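Adenosine monophosphate-protein transferase vopS (Vibrio parahaemolyticus, PDB 3LET) transfers AMP from ATP to a threonine of the host Rho GTPases RhoA, Rac and Cdc42, blocking effector binding and actin assembly in infected cells. Local coordinates at residues A[16-19]-A[25-28]; A[29-34]-A[44-49]. All blocks are in the same frame, centred on the assembly; numbering follows the deposited sequence.

Contact 1: A[16-19]-A[25-28]; sequences QRLQ and EHGQ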
loop_
_atom_site.group_PDB
_atom_site.type_symbol
_atom_site.label_atom_id
_atom_site.label_comp_id
_atom_site.label_asym_id
_atom_site.label_seq_id
_atom_site.Cartn_x
_atom_site.Cartn_y
_atom_site.Cartn_z
ATOM N N GLN A 16 5.688 32.431 5.172
ATOM C CA GLN A 16 7.072 32.332 4.721
ATOM C C GLN A 16 7.747 31.104 5.371
ATOM O O GLN A 16 8.378 30.302 4.694
ATOM C CB GLN A 16 7.827 33.617 5.082
ATOM C CG GLN A 16 9.287 33.632 4.663
ATOM C CD GLN A 16 9.991 34.955 4.975
ATOM O OE1 GLN A 16 9.577 35.709 5.863
ATOM N NE2 GLN A 16 11.067 35.230 4.245
ATOM N N ARG A 17 7.592 30.950 6.681
ATOM C CA ARG A 17 8.297 29.888 7.402
ATOM C C ARG A 17 7.856 28.510 6.935
ATOM O O ARG A 17 8.649 27.574 6.934
ATOM C CB ARG A 17 8.112 30.037 8.915
ATOM C CG ARG A 17 8.812 31.262 9.488
ATOM C CD ARG A 17 8.733 31.294 11.001
ATOM N NE ARG A 17 7.366 31.497 11.482
ATOM C CZ ARG A 17 6.814 32.686 11.719
ATOM N NH1 ARG A 17 7.501 33.802 11.518
ATOM N NH2 ARG A 17 5.570 32.755 12.169
ATOM N N LEU A 18 6.593 28.378 6.540
ATOM C CA LEU A 18 6.077 27.087 6.089
ATOM C C LEU A 18 6.676 26.620 4.764
ATOM O O LEU A 18 6.675 25.421 4.456
ATOM C CB LEU A 18 4.559 27.147 5.971
ATOM C CG LEU A 18 3.885 26.914 7.315
ATOM C CD1 LEU A 18 2.414 27.304 7.260
ATOM C CD2 LEU A 18 4.077 25.448 7.736
ATOM N N GLN A 19 7.201 27.560 3.985
ATOM C CA GLN A 19 7.767 27.225 2.686
ATOM C C GLN A 19 9.251 26.863 2.756
ATOM O O GLN A 19 9.843 26.509 1.737
ATOM C CB GLN A 19 7.575 28.388 1.710
ATOM C CG GLN A 19 6.140 28.859 1.566
ATOM C CD GLN A 19 6.052 30.227 0.913
ATOM O OE1 GLN A 19 7.016 30.708 0.315
ATOM N NE2 GLN A 19 4.893 30.865 1.033
ATOM N N GLU A 25 15.119 24.880 9.149
ATOM C CA GLU A 25 15.049 26.302 8.801
ATOM C C GLU A 25 13.798 26.949 9.383
ATOM O O GLU A 25 13.846 28.087 9.846
ATOM C CB GLU A 25 15.058 26.501 7.280
ATOM C CG GLU A 25 16.365 26.123 6.603
ATOM C CD GLU A 25 16.498 24.626 6.350
ATOM O OE1 GLU A 25 15.460 23.938 6.243
ATOM O OE2 GLU A 25 17.647 24.140 6.239
ATOM N N HIS A 26 12.675 26.236 9.342
ATOM C CA HIS A 26 11.427 26.719 9.956
ATOM C C HIS A 26 11.603 27.036 11.450
ATOM O O HIS A 26 11.225 28.109 11.921
ATOM C CB HIS A 26 10.320 25.671 9.770
ATOM C CG HIS A 26 8.966 26.124 10.216
ATOM N ND1 HIS A 26 7.801 25.579 9.716
ATOM C CD2 HIS A 26 8.583 27.065 11.112
ATOM C CE1 HIS A 26 6.760 26.160 10.286
ATOM N NE2 HIS A 26 7.207 27.070 11.135
ATOM N N GLY A 27 12.159 26.091 12.201
ATOM C CA GLY A 27 12.441 26.296 13.608
ATOM C C GLY A 27 13.426 27.438 13.805
ATOM O O GLY A 27 13.217 28.296 14.661
ATOM N N GLN A 28 14.500 27.455 13.021
ATOM C CA GLN A 28 15.489 28.528 13.120
ATOM C C GLN A 28 14.796 29.871 13.030
ATOM O O GLN A 28 15.126 30.801 13.772
ATOM C CB GLN A 28 16.516 28.432 11.990
ATOM C CG GLN A 28 17.586 27.359 12.163
ATOM C CD GLN A 28 18.482 27.301 10.947
ATOM O OE1 GLN A 28 18.163 27.877 9.910
ATOM N NE2 GLN A 28 19.600 26.620 11.062
#
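Arg17 lays the start of its side chain on the ring of His26. Its CB sits 4.0 Å from the centroid of the His26 ring and 24° off the normal, a CH-pi contact over the face. From there the arginine chain runs on past the imidazole and bends at chi3 (-67°), which leaves NE of Arg17 4.4 Å from NE2 of His26. The two nitrogens do not bond to each other; both reach OE2 of Glu60 on helix 58-75, Arg17 by a salt bridge and His26 by a hydrogen bond. With NE2 bonded to Glu60 and ND1 weakly to Arg67 NH1, the imidazole is probably restrained in rotation. The carbonyl of Arg17 also faces the ring, its O lying 3.4 Å above the His26 plane and toward the rim, and this oxygen accepts a hydrogen bond from Thr20 OG1. Next along, Leu18 turns its CD2 to the ring edge, 3.8 Å from CE1 of His26, the two side chains lying side by side. His26 swings across to meet both residues because CG is anti to its own N (chi1 -173°). This is the packing of two short consecutive helices, 14-18 and 23-30, across the short loop between them, at the N-terminal end of the model.

Contact 2: A[29-34]-A[44-49]; sequences MLFKDA and NAFAKL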
loop_
_atom_site.group_PDB
_atom_site.type_symbol
_atom_site.label_atom_id
_atom_site.label_comp_id
_atom_site.label_asym_id
_atom_site.label_seq_id
_atom_site.Cartn_x
_atom_site.Cartn_y
_atom_site.Cartn_z
ATOM N N MET A 29 13.838 29.977 12.114
ATOM C CA MET A 29 13.136 31.236 11.893
ATOM C C MET A 29 12.156 31.548 13.025
ATOM O O MET A 29 12.115 32.670 13.518
ATOM C CB MET A 29 12.395 31.206 10.552
ATOM C CG MET A 29 13.321 31.178 9.343
ATOM S SD MET A 29 12.458 31.176 7.759
ATOM C CE MET A 29 11.685 32.792 7.772
ATOM N N LEU A 30 11.377 30.557 13.447
ATOM C CA LEU A 30 10.330 30.777 14.452
ATOM C C LEU A 30 10.928 30.990 15.831
ATOM O O LEU A 30 10.440 31.807 16.608
ATOM C CB LEU A 30 9.357 29.592 14.498
ATOM C CG LEU A 30 8.180 29.715 15.483
ATOM C CD1 LEU A 30 7.335 30.985 15.219
ATOM C CD2 LEU A 30 7.310 28.474 15.428
ATOM N N PHE A 31 11.991 30.259 16.127
ATOM C CA PHE A 31 12.596 30.289 17.444
ATOM C C PHE A 31 13.756 31.289 17.495
ATOM O O PHE A 31 14.374 31.490 18.542
ATOM C CB PHE A 31 13.073 28.891 17.822
ATOM C CG PHE A 31 11.959 27.877 17.937
ATOM C CD1 PHE A 31 10.636 28.285 18.115
ATOM C CD2 PHE A 31 12.238 26.527 17.931
ATOM C CE1 PHE A 31 9.601 27.349 18.246
ATOM C CE2 PHE A 31 11.212 25.574 18.050
ATOM C CZ PHE A 31 9.887 25.989 18.223
ATOM N N LYS A 32 14.037 31.919 16.360
ATOM C CA LYS A 32 15.129 32.878 16.274
ATOM C C LYS A 32 16.409 32.259 16.808
ATOM O O LYS A 32 17.065 32.828 17.686
ATOM C CB LYS A 32 14.776 34.128 17.075
ATOM C CG LYS A 32 13.439 34.729 16.690
ATOM C CD LYS A 32 12.945 35.711 17.738
ATOM C CE LYS A 32 11.884 36.635 17.167
ATOM N NZ LYS A 32 10.755 35.884 16.540
ATOM N N ASP A 33 16.753 31.084 16.290
ATOM C CA ASP A 33 17.930 30.370 16.755
ATOM C C ASP A 33 18.634 29.676 15.608
ATOM O O ASP A 33 18.228 28.596 15.171
ATOM C CB ASP A 33 17.551 29.340 17.815
ATOM C CG ASP A 33 18.763 28.793 18.547
ATOM O OD1 ASP A 33 19.893 29.219 18.215
ATOM O OD2 ASP A 33 18.588 27.938 19.446
ATOM N N ALA A 34 19.719 30.288 15.152
ATOM C CA ALA A 34 20.462 29.791 14.003
ATOM C C ALA A 34 21.315 28.585 14.381
ATOM O O ALA A 34 21.914 27.953 13.519
ATOM C CB ALA A 34 21.331 30.897 13.438
ATOM N N ASN A 44 13.804 19.535 20.547
ATOM C CA ASN A 44 14.355 19.800 21.882
ATOM C C ASN A 44 14.084 21.246 22.346
ATOM O O ASN A 44 14.044 21.541 23.546
ATOM C CB ASN A 44 15.840 19.520 21.875
ATOM C CG ASN A 44 16.148 18.036 21.867
ATOM O OD1 ASN A 44 15.301 17.212 22.220
ATOM N ND2 ASN A 44 17.359 17.688 21.473
ATOM N N ALA A 45 13.872 22.134 21.386
ATOM C CA ALA A 45 13.563 23.538 21.677
ATOM C C ALA A 45 12.149 23.749 22.224
ATOM O O ALA A 45 11.889 24.750 22.900
ATOM C CB ALA A 45 13.783 24.395 20.433
ATOM N N PHE A 46 11.243 22.810 21.969
ATOM C CA PHE A 46 9.845 23.001 22.380
ATOM C C PHE A 46 9.697 23.157 23.901
ATOM O O PHE A 46 8.867 23.965 24.366
ATOM C CB PHE A 46 8.934 21.867 21.851
ATOM C CG PHE A 46 8.432 22.100 20.433
ATOM C CD1 PHE A 46 9.318 22.158 19.375
ATOM C CD2 PHE A 46 7.072 22.237 20.173
ATOM C CE1 PHE A 46 8.852 22.363 18.064
ATOM C CE2 PHE A 46 6.587 22.456 18.864
ATOM C CZ PHE A 46 7.488 22.532 17.812
ATOM N N ALA A 47 10.517 22.425 24.668
ATOM C CA ALA A 47 10.432 22.457 26.134
ATOM C C ALA A 47 10.784 23.845 26.645
ATOM O O ALA A 47 10.398 24.246 27.753
ATOM C CB ALA A 47 11.387 21.407 26.755
ATOM N N LYS A 48 11.523 24.579 25.827
ATOM C CA LYS A 48 12.053 25.872 26.224
ATOM C C LYS A 48 11.099 27.037 25.963
ATOM O O LYS A 48 11.388 28.179 26.331
ATOM C CB LYS A 48 13.352 26.103 25.465
ATOM C CG LYS A 48 14.373 24.968 25.666
ATOM C CD LYS A 48 15.642 25.223 24.853
ATOM C CE LYS A 48 16.667 24.093 25.008
ATOM N NZ LYS A 48 17.212 24.007 26.392
ATOM N N LEU A 49 9.961 26.764 25.332
ATOM C CA LEU A 49 9.050 27.817 24.930
ATOM C C LEU A 49 8.237 28.263 26.120
ATOM O O LEU A 49 7.793 27.445 26.929
ATOM C CB LEU A 49 8.113 27.332 23.822
ATOM C CG LEU A 49 8.861 26.889 22.563
ATOM C CD1 LEU A 49 7.873 26.424 21.501
ATOM C CD2 LEU A 49 9.736 28.021 22.035
#
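The ring of Phe31 is the hub, touched by Ala45, Phe46 and Leu49. With Phe46 it makes an offset edge-to-face pair: the edge of Phe31 is directed at the face of Phe46, the ring centroids are 5.6 Å apart and the planes stand at 81°. The nearest atoms of that pair are CZ of Phe31 and CE1 of Phe46, at 3.8 Å. Leu49, which may contribute to ATP binding as inferred from relatives, comes over a face of Phe31, its CD2 4.3 Å from the ring centroid as a CH-pi contact, while its other methyl, CD1, reaches CE1 of Phe31 at 3.8 Å. The methyl of Ala45 meets the ring obliquely, with CB 3.6 Å from Phe31 CD2. CG of Phe31 lies anti to its carbonyl carbon (chi1 -63°), the rotation that sets the ring among these three residues. Behind them, the backbone bonds Lys48 N to Ala45 O and Leu49 N to Phe46 O keep 45-49 coiled. From outside the two segments, Leu61 and Leu64 of helix 58-75 and Leu36 of the connecting loop also touch Phe31. The result is a small aromatic and aliphatic cluster joining the C-terminal ends of two consecutive helices, 23-30 and 39-45, in an all-helical N-terminal region.

In the fold
From the N terminus, the chain runs through helix 14-18, turns, and enters helix 23-30; contact 1 closes that short loop. The same helix then leads into contact 2, which closes the longer connection 35-43, including most of helix 39-45, and brings the C-terminal end of that helix and the residues after it against the end of helix 23-30. The two contacts follow one another without nesting or crossing, and their centres are 12 Å apart. They meet where Gln28 O probably accepts a hydrogen bond from Asp33 N, at 3.0 Å, and where Arg17 packs on Met29 and Leu30. Helices 14-18 and 23-30 both pack on helix 58-75, while contact 2 adds the end of helix 39-45 through Phe31.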